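Local coordinates for DUF596 domain-containing protein (Neisseria meningitidis, PDB 2O5H), which is of unknown function but belongs to the DUF596 family and forms a dimer of alpha-beta subunits, at residues 10-15 against 48-53; 17-22 against 41-46; 25-30 against 122-127; 67-70 against 75-78. All coordinates share one frame; numbering follows the deposited sequence. Where two conformers were deposited one is given.

Interaction 1. Residues 10-15 against 48-53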
loop_
_atom_site.group_PDB
_atom_site.type_symbol
_atom_site.label_atom_id
_atom_site.label_comp_id
_atom_site.label_asym_id
_atom_site.label_seq_id
_atom_site.Cartn_x
_atom_site.Cartn_y
_atom_site.Cartn_z
ATOM N N HIS A 10 12.247 7.533 21.589
ATOM C CA HIS A 10 13.489 6.741 21.592
ATOM C C HIS A 10 13.235 5.228 21.690
ATOM O O HIS A 10 13.861 4.436 20.970
ATOM C CB HIS A 10 14.360 7.188 22.773
ATOM C CG HIS A 10 15.544 6.298 23.041
ATOM N ND1 HIS A 10 16.797 6.561 22.532
ATOM C CD2 HIS A 10 15.668 5.163 23.767
ATOM C CE1 HIS A 10 17.639 5.624 22.924
ATOM N NE2 HIS A 10 16.975 4.755 23.663
ATOM N N ASP A 11 12.333 4.841 22.592
ATOM C CA ASP A 11 12.033 3.439 22.856
ATOM C C ASP A 11 11.346 2.768 21.657
ATOM O O ASP A 11 11.694 1.655 21.278
ATOM C CB ASP A 11 11.166 3.349 24.119
ATOM C CG ASP A 11 10.535 1.984 24.312
ATOM O OD1 ASP A 11 11.271 1.000 24.478
ATOM O OD2 ASP A 11 9.288 1.904 24.298
ATOM N N VAL A 12 10.388 3.453 21.051
ATOM C CA VAL A 12 9.680 2.914 19.873
ATOM C C VAL A 12 10.666 2.779 18.729
ATOM O O VAL A 12 10.666 1.787 17.992
ATOM C CB VAL A 12 8.478 3.819 19.481
ATOM C CG1 VAL A 12 7.681 3.215 18.365
ATOM C CG2 VAL A 12 7.582 4.004 20.698
ATOM N N HIS A 13 11.523 3.786 18.604
ATOM C CA HIS A 13 12.549 3.836 17.602
ATOM C C HIS A 13 13.460 2.618 17.712
ATOM O O HIS A 13 13.766 1.979 16.716
ATOM C CB HIS A 13 13.351 5.134 17.783
ATOM C CG HIS A 13 14.086 5.567 16.556
ATOM N ND1 HIS A 13 15.309 5.039 16.198
ATOM C CD2 HIS A 13 13.768 6.468 15.596
ATOM C CE1 HIS A 13 15.707 5.585 15.060
ATOM N NE2 HIS A 13 14.791 6.461 14.678
ATOM N N LYS A 14 13.902 2.305 18.932
ATOM C CA LYS A 14 14.705 1.109 19.192
ATOM C C LYS A 14 13.984 -0.203 18.898
ATOM O O LYS A 14 14.564 -1.122 18.293
ATOM C CB LYS A 14 15.216 1.135 20.633
ATOM C CG LYS A 14 16.405 0.235 20.863
ATOM C CD LYS A 14 17.232 0.686 22.063
ATOM C CE LYS A 14 18.028 -0.501 22.601
ATOM N NZ LYS A 14 18.812 -0.152 23.829
ATOM N N ARG A 15 12.725 -0.310 19.319
ATOM C CA ARG A 15 11.951 -1.519 19.070
ATOM C C ARG A 15 11.681 -1.723 17.580
ATOM O O ARG A 15 11.684 -2.850 17.125
ATOM C CB ARG A 15 10.650 -1.524 19.867
ATOM C CG ARG A 15 10.896 -1.536 21.373
ATOM C CD ARG A 15 9.614 -1.741 22.171
ATOM N NE ARG A 15 8.903 -0.479 22.367
ATOM C CZ ARG A 15 7.745 -0.182 21.781
ATOM N NH1 ARG A 15 7.187 -1.073 20.996
ATOM N NH2 ARG A 15 7.148 0.989 21.995
ATOM N N PHE A 48 -1.602 4.695 17.490
ATOM C CA PHE A 48 -1.394 5.647 16.400
ATOM C C PHE A 48 -0.024 6.356 16.405
ATOM O O PHE A 48 0.637 6.384 15.373
ATOM C CB PHE A 48 -2.553 6.656 16.331
ATOM C CG PHE A 48 -2.430 7.666 15.204
ATOM C CD1 PHE A 48 -2.252 7.244 13.909
ATOM C CD2 PHE A 48 -2.492 9.038 15.473
ATOM C CE1 PHE A 48 -2.150 8.186 12.840
ATOM C CE2 PHE A 48 -2.385 9.986 14.441
ATOM C CZ PHE A 48 -2.212 9.544 13.126
ATOM N N GLU A 49 0.391 6.929 17.548
ATOM C CA GLU A 49 1.716 7.540 17.654
ATOM C C GLU A 49 2.821 6.541 17.321
ATOM O O GLU A 49 3.745 6.898 16.602
ATOM C CB GLU A 49 1.962 8.095 19.062
ATOM C CG GLU A 49 3.267 8.844 19.179
ATOM C CD GLU A 49 3.486 9.428 20.547
ATOM O OE1 GLU A 49 3.190 8.762 21.577
ATOM O OE2 GLU A 49 4.005 10.551 20.584
ATOM N N GLU A 50 2.766 5.333 17.909
ATOM C CA GLU A 50 3.813 4.353 17.635
ATOM C C GLU A 50 3.886 3.961 16.153
ATOM O O GLU A 50 4.981 3.816 15.615
ATOM C CB GLU A 50 3.662 3.125 18.513
ATOM C CG GLU A 50 3.872 3.474 19.961
ATOM C CD GLU A 50 4.061 2.254 20.833
ATOM O OE1 GLU A 50 3.573 1.170 20.466
ATOM O OE2 GLU A 50 4.667 2.395 21.901
ATOM N N LYS A 51 2.732 3.787 15.508
ATOM C CA LYS A 51 2.692 3.488 14.075
ATOM C C LYS A 51 3.289 4.638 13.262
ATOM O O LYS A 51 4.092 4.410 12.361
ATOM C CB LYS A 51 1.263 3.174 13.622
ATOM C CG LYS A 51 0.818 1.751 13.959
ATOM C CD LYS A 51 -0.576 1.487 13.431
ATOM C CE LYS A 51 -1.578 2.092 14.447
ATOM N NZ LYS A 51 -2.902 1.497 14.423
ATOM N N THR A 52 2.902 5.858 13.605
ATOM C CA THR A 52 3.421 7.083 12.939
ATOM C C THR A 52 4.968 7.145 13.070
ATOM O O THR A 52 5.670 7.452 12.124
ATOM C CB THR A 52 2.788 8.361 13.559
ATOM O OG1 THR A 52 1.380 8.395 13.273
ATOM C CG2 THR A 52 3.426 9.627 12.967
ATOM N N GLU A 53 5.491 6.847 14.243
ATOM C CA GLU A 53 6.963 6.807 14.428
ATOM C C GLU A 53 7.644 5.727 13.566
ATOM O O GLU A 53 8.679 5.970 12.980
ATOM C CB GLU A 53 7.335 6.586 15.900
ATOM C CG GLU A 53 7.010 7.803 16.808
ATOM C CD GLU A 53 7.484 9.138 16.226
ATOM O OE1 GLU A 53 8.701 9.258 15.893
ATOM O OE2 GLU A 53 6.627 10.069 16.125
#

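Interaction 2. Residues 17-22 against 41-46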
loop_
_atom_site.group_PDB
_atom_site.type_symbol
_atom_site.label_atom_id
_atom_site.label_comp_id
_atom_site.label_asym_id
_atom_site.label_seq_id
_atom_site.Cartn_x
_atom_site.Cartn_y
_atom_site.Cartn_z
ATOM N N GLN A 17 13.603 -0.985 15.108
ATOM C CA GLN A 17 14.863 -1.380 14.476
ATOM C C GLN A 17 14.958 -2.842 14.078
ATOM O O GLN A 17 15.554 -3.159 13.053
ATOM C CB GLN A 17 16.046 -0.984 15.361
ATOM C CG GLN A 17 17.192 -0.310 14.588
ATOM C CD GLN A 17 16.736 0.904 13.754
ATOM O OE1 GLN A 17 15.727 1.562 14.062
ATOM N NE2 GLN A 17 17.495 1.206 12.700
ATOM N N ASP A 18 14.357 -3.734 14.863
ATOM C CA ASP A 18 14.436 -5.183 14.615
ATOM C C ASP A 18 13.533 -5.712 13.471
ATOM O O ASP A 18 13.576 -6.908 13.141
ATOM C CB ASP A 18 14.133 -5.968 15.900
ATOM C CG ASP A 18 14.728 -5.325 17.152
ATOM O OD1 ASP A 18 15.662 -4.494 17.048
ATOM O OD2 ASP A 18 14.259 -5.669 18.256
ATOM N N ARG A 19 12.695 -4.857 12.893
ATOM C CA ARG A 19 11.941 -5.244 11.667
ATOM C C ARG A 19 12.223 -4.313 10.491
ATOM O O ARG A 19 11.641 -4.479 9.411
ATOM C CB ARG A 19 10.431 -5.299 11.938
ATOM C CG ARG A 19 9.845 -3.963 12.469
ATOM C CD ARG A 19 8.354 -4.047 12.652
ATOM N NE ARG A 19 7.600 -3.965 11.384
ATOM C CZ ARG A 19 6.372 -4.412 11.235
ATOM N NH1 ARG A 19 5.786 -5.029 12.260
ATOM N NH2 ARG A 19 5.733 -4.261 10.059
ATOM N N LEU A 20 13.097 -3.322 10.689
ATOM C CA LEU A 20 13.345 -2.305 9.662
ATOM C C LEU A 20 13.766 -2.917 8.315
ATOM O O LEU A 20 13.233 -2.544 7.276
ATOM C CB LEU A 20 14.374 -1.262 10.142
ATOM C CG LEU A 20 14.924 -0.221 9.150
ATOM C CD1 LEU A 20 13.825 0.640 8.522
ATOM C CD2 LEU A 20 15.923 0.709 9.786
ATOM N N GLU A 21 14.711 -3.855 8.348
ATOM C CA GLU A 21 15.310 -4.393 7.113
ATOM C C GLU A 21 14.299 -5.180 6.316
ATOM O O GLU A 21 14.210 -5.052 5.092
ATOM C CB GLU A 21 16.540 -5.252 7.409
ATOM C CG GLU A 21 17.757 -4.446 7.848
ATOM C CD GLU A 21 18.138 -3.365 6.839
ATOM O OE1 GLU A 21 17.994 -3.624 5.615
ATOM O OE2 GLU A 21 18.590 -2.269 7.273
ATOM N N GLU A 22 13.528 -5.987 7.033
ATOM C CA GLU A 22 12.458 -6.760 6.440
ATOM C C GLU A 22 11.440 -5.823 5.767
ATOM O O GLU A 22 10.952 -6.095 4.644
ATOM C CB GLU A 22 11.784 -7.562 7.547
ATOM C CG GLU A 22 11.221 -8.898 7.109
ATOM C CD GLU A 22 9.878 -9.189 7.764
ATOM O OE1 GLU A 22 9.824 -9.150 9.026
ATOM O OE2 GLU A 22 8.886 -9.441 7.014
ATOM N N ILE A 41 3.564 -1.032 8.124
ATOM C CA ILE A 41 3.906 -0.876 9.551
ATOM C C ILE A 41 2.683 -1.094 10.470
ATOM O O ILE A 41 2.819 -1.158 11.696
ATOM C CB ILE A 41 4.698 0.464 9.861
ATOM C CG1 ILE A 41 3.952 1.751 9.431
ATOM C CG2 ILE A 41 6.081 0.438 9.231
ATOM C CD1 ILE A 41 2.782 2.081 10.356
ATOM N N LYS A 42 1.507 -1.258 9.878
ATOM C CA LYS A 42 0.278 -1.349 10.689
ATOM C C LYS A 42 0.321 -2.412 11.788
ATOM O O LYS A 42 -0.184 -2.208 12.882
ATOM C CB LYS A 42 -0.905 -1.648 9.785
ATOM C CG LYS A 42 -1.679 -0.424 9.409
ATOM C CD LYS A 42 -2.616 -0.014 10.566
ATOM C CE LYS A 42 -4.085 -0.021 10.104
ATOM N NZ LYS A 42 -4.992 0.161 11.288
ATOM N N ASP A 43 0.922 -3.555 11.470
ATOM C CA ASP A 43 0.937 -4.683 12.393
ATOM C C ASP A 43 1.912 -4.464 13.537
ATOM O O ASP A 43 1.896 -5.237 14.495
ATOM C CB ASP A 43 1.249 -5.987 11.663
ATOM C CG ASP A 43 2.679 -6.044 11.163
ATOM O OD1 ASP A 43 3.042 -5.271 10.266
ATOM O OD2 ASP A 43 3.462 -6.870 11.676
ATOM N N PHE A 44 2.741 -3.411 13.457
ATOM C CA PHE A 44 3.767 -3.147 14.485
ATOM C C PHE A 44 3.150 -2.730 15.817
ATOM O O PHE A 44 3.667 -3.095 16.860
ATOM C CB PHE A 44 4.756 -2.083 13.995
ATOM C CG PHE A 44 5.713 -1.567 15.057
ATOM C CD1 PHE A 44 6.670 -2.395 15.636
ATOM C CD2 PHE A 44 5.653 -0.216 15.442
ATOM C CE1 PHE A 44 7.562 -1.909 16.597
ATOM C CE2 PHE A 44 6.527 0.310 16.394
ATOM C CZ PHE A 44 7.502 -0.554 16.986
ATOM N N SER A 45 2.029 -2.004 15.765
ATOM C CA SER A 45 1.414 -1.492 16.976
ATOM C C SER A 45 -0.032 -1.165 16.762
ATOM O O SER A 45 -0.446 -0.846 15.625
ATOM C CB SER A 45 2.185 -0.244 17.477
ATOM O OG SER A 45 1.718 0.139 18.749
ATOM N N SER A 46 -0.833 -1.235 17.826
ATOM C CA SER A 46 -2.243 -0.779 17.725
ATOM C C SER A 46 -2.321 0.737 17.990
ATOM O O SER A 46 -3.336 1.384 17.683
ATOM C CB SER A 46 -3.179 -1.547 18.672
ATOM O OG SER A 46 -2.656 -1.499 19.992
#

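Interaction 3. Residues 25-30 against 122-127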
loop_
_atom_site.group_PDB
_atom_site.type_symbol
_atom_site.label_atom_id
_atom_site.label_comp_id
_atom_site.label_asym_id
_atom_site.label_seq_id
_atom_site.Cartn_x
_atom_site.Cartn_y
_atom_site.Cartn_z
ATOM N N GLU A 25 13.146 -4.329 2.696
ATOM C CA GLU A 25 13.145 -5.381 1.682
ATOM C C GLU A 25 11.781 -5.458 0.971
ATOM O O GLU A 25 11.697 -5.346 -0.262
ATOM C CB GLU A 25 13.566 -6.721 2.311
ATOM C CG GLU A 25 15.080 -6.792 2.661
ATOM C CD GLU A 25 15.460 -7.872 3.690
ATOM O OE1 GLU A 25 14.705 -8.832 3.891
ATOM O OE2 GLU A 25 16.531 -7.748 4.319
ATOM N N PHE A 26 10.716 -5.565 1.766
ATOM C CA PHE A 26 9.343 -5.722 1.261
ATOM C C PHE A 26 8.926 -4.538 0.363
ATOM O O PHE A 26 8.512 -4.747 -0.754
ATOM C CB PHE A 26 8.329 -5.907 2.406
ATOM C CG PHE A 26 6.863 -5.920 1.953
ATOM C CD1 PHE A 26 6.376 -6.976 1.150
ATOM C CD2 PHE A 26 5.985 -4.898 2.351
ATOM C CE1 PHE A 26 5.031 -6.992 0.721
ATOM C CE2 PHE A 26 4.625 -4.921 1.942
ATOM C CZ PHE A 26 4.159 -5.975 1.122
ATOM N N THR A 27 9.095 -3.308 0.846
ATOM C CA THR A 27 8.632 -2.109 0.109
ATOM C C THR A 27 9.494 -1.834 -1.164
ATOM O O THR A 27 8.970 -1.392 -2.192
ATOM C CB THR A 27 8.610 -0.881 1.051
ATOM O OG1 THR A 27 9.908 -0.765 1.638
ATOM C CG2 THR A 27 7.555 -1.100 2.182
ATOM N N ILE A 28 10.797 -2.115 -1.100
ATOM C CA ILE A 28 11.672 -2.027 -2.298
ATOM C C ILE A 28 11.207 -3.043 -3.344
ATOM O O ILE A 28 11.066 -2.734 -4.548
ATOM C CB ILE A 28 13.178 -2.334 -1.946
ATOM C CG1 ILE A 28 13.793 -1.219 -1.096
ATOM C CG2 ILE A 28 14.014 -2.638 -3.229
ATOM C CD1 ILE A 28 15.127 -1.660 -0.455
ATOM N N ASN A 29 10.938 -4.264 -2.895
ATOM C CA ASN A 29 10.553 -5.313 -3.845
ATOM C C ASN A 29 9.335 -4.983 -4.695
ATOM O O ASN A 29 9.318 -5.272 -5.876
ATOM C CB ASN A 29 10.331 -6.662 -3.170
ATOM C CG ASN A 29 10.214 -7.790 -4.183
ATOM O OD1 ASN A 29 11.165 -8.089 -4.897
ATOM N ND2 ASN A 29 9.029 -8.387 -4.286
ATOM N N TYR A 30 8.330 -4.363 -4.097
ATOM C CA TYR A 30 7.072 -4.125 -4.793
ATOM C C TYR A 30 6.845 -2.680 -5.190
ATOM O O TYR A 30 5.801 -2.349 -5.757
ATOM C CB TYR A 30 5.904 -4.628 -3.934
ATOM C CG TYR A 30 5.932 -6.140 -3.809
ATOM C CD1 TYR A 30 5.653 -6.957 -4.911
ATOM C CD2 TYR A 30 6.263 -6.736 -2.610
ATOM C CE1 TYR A 30 5.706 -8.352 -4.814
ATOM C CE2 TYR A 30 6.317 -8.129 -2.488
ATOM C CZ TYR A 30 6.041 -8.925 -3.594
ATOM O OH TYR A 30 6.091 -10.292 -3.474
ATOM N N ALA A 122 5.395 8.812 -3.967
ATOM C CA ALA A 122 6.547 7.930 -4.126
ATOM C C ALA A 122 7.000 7.710 -5.578
ATOM O O ALA A 122 6.199 7.382 -6.476
ATOM C CB ALA A 122 6.271 6.558 -3.409
ATOM N N VAL A 123 8.301 7.888 -5.776
ATOM C CA VAL A 123 9.030 7.440 -6.979
ATOM C C VAL A 123 10.116 6.480 -6.539
ATOM O O VAL A 123 10.912 6.797 -5.655
ATOM C CB VAL A 123 9.630 8.639 -7.753
ATOM C CG1 VAL A 123 10.397 8.161 -8.989
ATOM C CG2 VAL A 123 8.500 9.601 -8.133
ATOM N N TRP A 124 10.154 5.298 -7.151
ATOM C CA TRP A 124 11.107 4.259 -6.754
ATOM C C TRP A 124 12.232 4.192 -7.774
ATOM O O TRP A 124 11.976 4.132 -8.979
ATOM C CB TRP A 124 10.401 2.912 -6.673
ATOM C CG TRP A 124 9.529 2.849 -5.471
ATOM C CD1 TRP A 124 8.223 3.219 -5.371
ATOM C CD2 TRP A 124 9.948 2.438 -4.167
ATOM N NE1 TRP A 124 7.790 3.055 -4.055
ATOM C CE2 TRP A 124 8.843 2.576 -3.304
ATOM C CE3 TRP A 124 11.171 1.962 -3.644
ATOM C CZ2 TRP A 124 8.905 2.221 -1.944
ATOM C CZ3 TRP A 124 11.240 1.635 -2.294
ATOM C CH2 TRP A 124 10.114 1.769 -1.453
ATOM N N ILE A 125 13.461 4.205 -7.266
ATOM C CA ILE A 125 14.669 4.226 -8.089
ATOM C C ILE A 125 15.260 2.817 -8.100
ATOM O O ILE A 125 15.578 2.257 -7.051
ATOM C CB ILE A 125 15.711 5.295 -7.597
ATOM C CG1 ILE A 125 15.025 6.614 -7.209
ATOM C CG2 ILE A 125 16.886 5.482 -8.644
ATOM C CD1 ILE A 125 14.273 7.292 -8.357
ATOM N N ASP A 126 15.373 2.243 -9.295
ATOM C CA ASP A 126 15.826 0.863 -9.473
ATOM C C ASP A 126 17.274 0.742 -8.996
ATOM O O ASP A 126 18.108 1.557 -9.367
ATOM C CB ASP A 126 15.698 0.480 -10.940
ATOM C CG ASP A 126 15.931 -0.992 -11.191
ATOM O OD1 ASP A 126 17.098 -1.436 -11.125
ATOM O OD2 ASP A 126 14.944 -1.696 -11.476
ATOM N N PRO A 127 17.564 -0.255 -8.133
ATOM C CA PRO A 127 18.923 -0.397 -7.595
ATOM C C PRO A 127 19.949 -0.758 -8.678
ATOM O O PRO A 127 21.103 -0.316 -8.596
ATOM C CB PRO A 127 18.793 -1.545 -6.574
ATOM C CG PRO A 127 17.321 -1.722 -6.342
ATOM C CD PRO A 127 16.656 -1.300 -7.619
#

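Interaction 4. Residues 67-70 against 75-78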
loop_
_atom_site.group_PDB
_atom_site.type_symbol
_atom_site.label_atom_id
_atom_site.label_comp_id
_atom_site.label_asym_id
_atom_site.label_seq_id
_atom_site.Cartn_x
_atom_site.Cartn_y
_atom_site.Cartn_z
ATOM N N HIS A 67 16.432 4.747 -2.359
ATOM C CA HIS A 67 15.487 3.867 -3.068
ATOM C C HIS A 67 14.254 4.638 -3.465
ATOM O O HIS A 67 13.614 4.374 -4.496
ATOM C CB HIS A 67 15.064 2.676 -2.194
ATOM C CG HIS A 67 16.188 1.759 -1.834
ATOM N ND1 HIS A 67 16.753 0.885 -2.735
ATOM C CD2 HIS A 67 16.842 1.571 -0.665
ATOM C CE1 HIS A 67 17.720 0.206 -2.141
ATOM N NE2 HIS A 67 17.790 0.601 -0.883
ATOM N N LEU A 68 13.917 5.590 -2.607
ATOM C CA LEU A 68 12.699 6.339 -2.725
ATOM C C LEU A 68 13.036 7.804 -2.966
ATOM O O LEU A 68 13.969 8.341 -2.376
ATOM C CB LEU A 68 11.905 6.186 -1.421
ATOM C CG LEU A 68 10.617 6.949 -1.293
ATOM C CD1 LEU A 68 9.577 6.324 -2.261
ATOM C CD2 LEU A 68 10.195 6.815 0.180
ATOM N N LYS A 69 12.260 8.437 -3.840
ATOM C CA LYS A 69 12.304 9.893 -4.025
ATOM C C LYS A 69 10.855 10.370 -4.039
ATOM O O LYS A 69 9.959 9.576 -4.227
ATOM C CB LYS A 69 13.060 10.264 -5.322
ATOM C CG LYS A 69 14.597 10.151 -5.169
ATOM C CD LYS A 69 15.372 10.509 -6.445
ATOM C CE LYS A 69 16.831 10.084 -6.302
ATOM N NZ LYS A 69 17.538 9.940 -7.616
ATOM N N LEU A 70 10.616 11.655 -3.796
ATOM C CA LEU A 70 9.246 12.142 -3.686
ATOM C C LEU A 70 8.962 13.241 -4.691
ATOM O O LEU A 70 9.773 14.134 -4.902
ATOM C CB LEU A 70 8.977 12.614 -2.223
ATOM C CG LEU A 70 9.203 11.536 -1.145
ATOM C CD1 LEU A 70 8.931 12.117 0.292
ATOM C CD2 LEU A 70 8.315 10.325 -1.405
ATOM N N GLN A 75 6.883 16.073 -10.839
ATOM C CA GLN A 75 8.301 16.400 -10.728
ATOM C C GLN A 75 8.870 16.094 -9.359
ATOM O O GLN A 75 8.302 16.469 -8.348
ATOM C CB GLN A 75 8.537 17.879 -11.058
ATOM C CG GLN A 75 9.852 18.145 -11.749
ATOM C CD GLN A 75 10.016 19.593 -12.215
ATOM O OE1 GLN A 75 9.967 20.561 -11.413
ATOM N NE2 GLN A 75 10.283 19.745 -13.490
ATOM N N ILE A 76 10.011 15.426 -9.329
ATOM C CA ILE A 76 10.722 15.177 -8.067
ATOM C C ILE A 76 11.223 16.508 -7.431
ATOM O O ILE A 76 11.736 17.404 -8.133
ATOM C CB ILE A 76 11.890 14.154 -8.284
ATOM C CG1 ILE A 76 11.327 12.752 -8.586
ATOM C CG2 ILE A 76 12.836 14.074 -7.066
ATOM C CD1 ILE A 76 12.307 11.812 -9.235
ATOM N N ILE A 77 11.039 16.624 -6.110
ATOM C CA ILE A 77 11.585 17.718 -5.326
ATOM C C ILE A 77 12.717 17.135 -4.484
ATOM O O ILE A 77 12.550 16.092 -3.856
ATOM C CB ILE A 77 10.494 18.306 -4.375
ATOM C CG1 ILE A 77 9.296 18.813 -5.206
ATOM C CG2 ILE A 77 11.095 19.411 -3.489
ATOM C CD1 ILE A 77 8.003 18.948 -4.409
ATOM N N GLY A 78 13.866 17.790 -4.462
ATOM C CA GLY A 78 14.948 17.333 -3.603
ATOM C C GLY A 78 14.809 17.847 -2.177
ATOM O O GLY A 78 14.753 19.061 -1.961
HETATM O O HOH W 1 12.802 13.408 -3.069
#

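Interaction 1. Residues 10-15 against 48-53
With CG set anti to the carbonyl carbon in both residues (chi1 -63° in R15), the two long side chains leave neighbouring helices and meet between them. The E50 chain then runs extended, while R15 bends at chi3. NH2 of R15 bonds to OE2 of E50 at 2.9 Å. The oxygen lies close to the guanidinium plane, whereas the nitrogen comes from well above the carboxylate plane, the two planes being 45° apart. One turn back, D11 is gripped side-on: NE of R15 reaches OD2 of D11 at 3.1 Å and NH2 of R15 reaches the same OD2 at 3.3 Å. V12 packs alongside the E50 carboxylate. Its CG2 lies 3.5 Å from OE2 of E50, and its CG1 rests 4.2 Å from CB of E53, whose carboxylate turns to R89. The axes of the segments 10-15 and 48-53 pass 9.8 Å apart at -57°, joining helix 3-16 to the start of helix 48-64. The other oxygen of E50, OE1, bonds to S45. Placed between D11 and E50, the R15 cation probably offsets the mutual repulsion of their carboxylates, OD2 of D11 and OE2 of E50 being 5.2 Å apart, and its rotation is fixed from both.

Interaction 2. Residues 17-22 against 41-46
R19 and D43 form a bidentate, end-on salt bridge that ties the N-cap position of helix 20-30 to the loop following helix 34-41. The close-packed part is built around the R19 guanidinium. Its NH2 bonds to OD1 of D43 at 2.9 Å, on the syn side of the carboxylate and nearly straight at 164°. NH1 of R19 takes OD2 of D43 at 3.0 Å from above the carboxylate plane, so the flat groups meet twisted rather than coplanar. CG of R19 sits between the backbone N and the carbonyl carbon (chi1 58°), and the chain bends only at chi3. CB of F44 covers one guanidinium face. The F44 ring stands steeply to the guanidinium, packs against V12 and R15 of helix 3-16 and meets Y16 edge-to-face. NE of R19 has its own partner, D23, so carboxylates on two sides hold the group's rotation. The I41 flank is looser, its closest atom being CA, 3.9 Å from NH2 of R19. Y30 of the second subunit packs on R19 and E22, and E31 of that chain on D43. Along the arginine chain, CD of R19 lies 3.8 Å from CD1 of F44.

Interaction 3. Residues 25-30 against 122-127
The hydroxyl of T27 is held by two carbonyls of the preceding helical turn, those of D23 and V24, and beside it the indole of W124 slides against the helix. CH2 of W124 lies 4.0 Å from OG1 of T27 and 3.9 Å from CB of T27. The closest approach is made by the backbone: the carbonyl oxygen of T27 stands over one face of the indole, displaced toward the rim of its six-membered ring, and comes within 3.4 Å of CH2 of W124. The indole is carried there by CG lying anti to the carbonyl carbon (chi1 -73°), with its plane turned close to perpendicular at chi2 (89°). I28 completes the contact through its CA, 3.7 Å from CZ3 of W124, and through CG1 of I28, 4.0 Å from the same carbon. At the far end of the ring system, NE1 of W124 donates to the carbonyl of L32, which satisfies the buried N-H. L62 of helix 48-64 touches T27, I28 and W124 alike, and L68 packs on the indole from the adjacent strand. On the far side of the helix, F26 stacks on Y30 of the second subunit, and Y30 meets F26 of that chain edge-to-face. A helix packed on an antiparallel sheet through a strand aromatic is typical of an alpha-beta fold.

Interaction 4. Residues 67-70 against 75-78
The chain doubles back in a beta hairpin, strand 68-72 pairing antiparallel with the short strand 75-76, and L70 and I76 bring their CA atoms to 5.5 Å. One direct backbone bond spans the segments: N of I77 donates to O of L70 at 3.0 Å, with an N-H...O angle of 164° and the donor nearly along the C=O axis. The same oxygen receives a CA-H...O contact from I76, whose CA lies 3.5 Å from O of L70. The side chains add little to this. CG2 of I76, anti to its own backbone N, meets CB of K69 at 4.2 Å, while the extended lysine chain carries its amine off from 75-78. I76 also packs on W134. L70 turns its leucyl end from the partner strand into the interior, against F59 and L63 of helix 48-64 and W84 and F88 of helix 81-91; I77 joins it on W84. The hairpin thus has an apolar side set against two helices and a more exposed side bearing K69. Strand 75-76 forms one edge of the sheet within the chain, and here the strands separate enough for a solvent molecule to complete the pairing. This water accepts from N of L70 at 2.9 Å and donates to O of I77 at 2.8 Å.

Overall arrangement
Interactions 1 and 2 lie together at one end of the subunit, their centres about 9 Å apart, with interaction 2 nested along the chain inside the loop closed by interaction 1. OE1 of E50 and OG of S45, 2.7 Å apart, connect them. Interactions 3 and 4 lie on the other side of the chain's centre from interaction 1, about 12 Å apart between centres; they share the antiparallel sheet, where strands 68-72 and 121-125 are neighbours, and interaction 4 is nested inside interaction 3. Helix 20-30 takes part in both 2 and 3, whose centres are about 17 Å apart, and both contacts touch the second subunit. This helix therefore links the helical end, the sheet and the dimer interface.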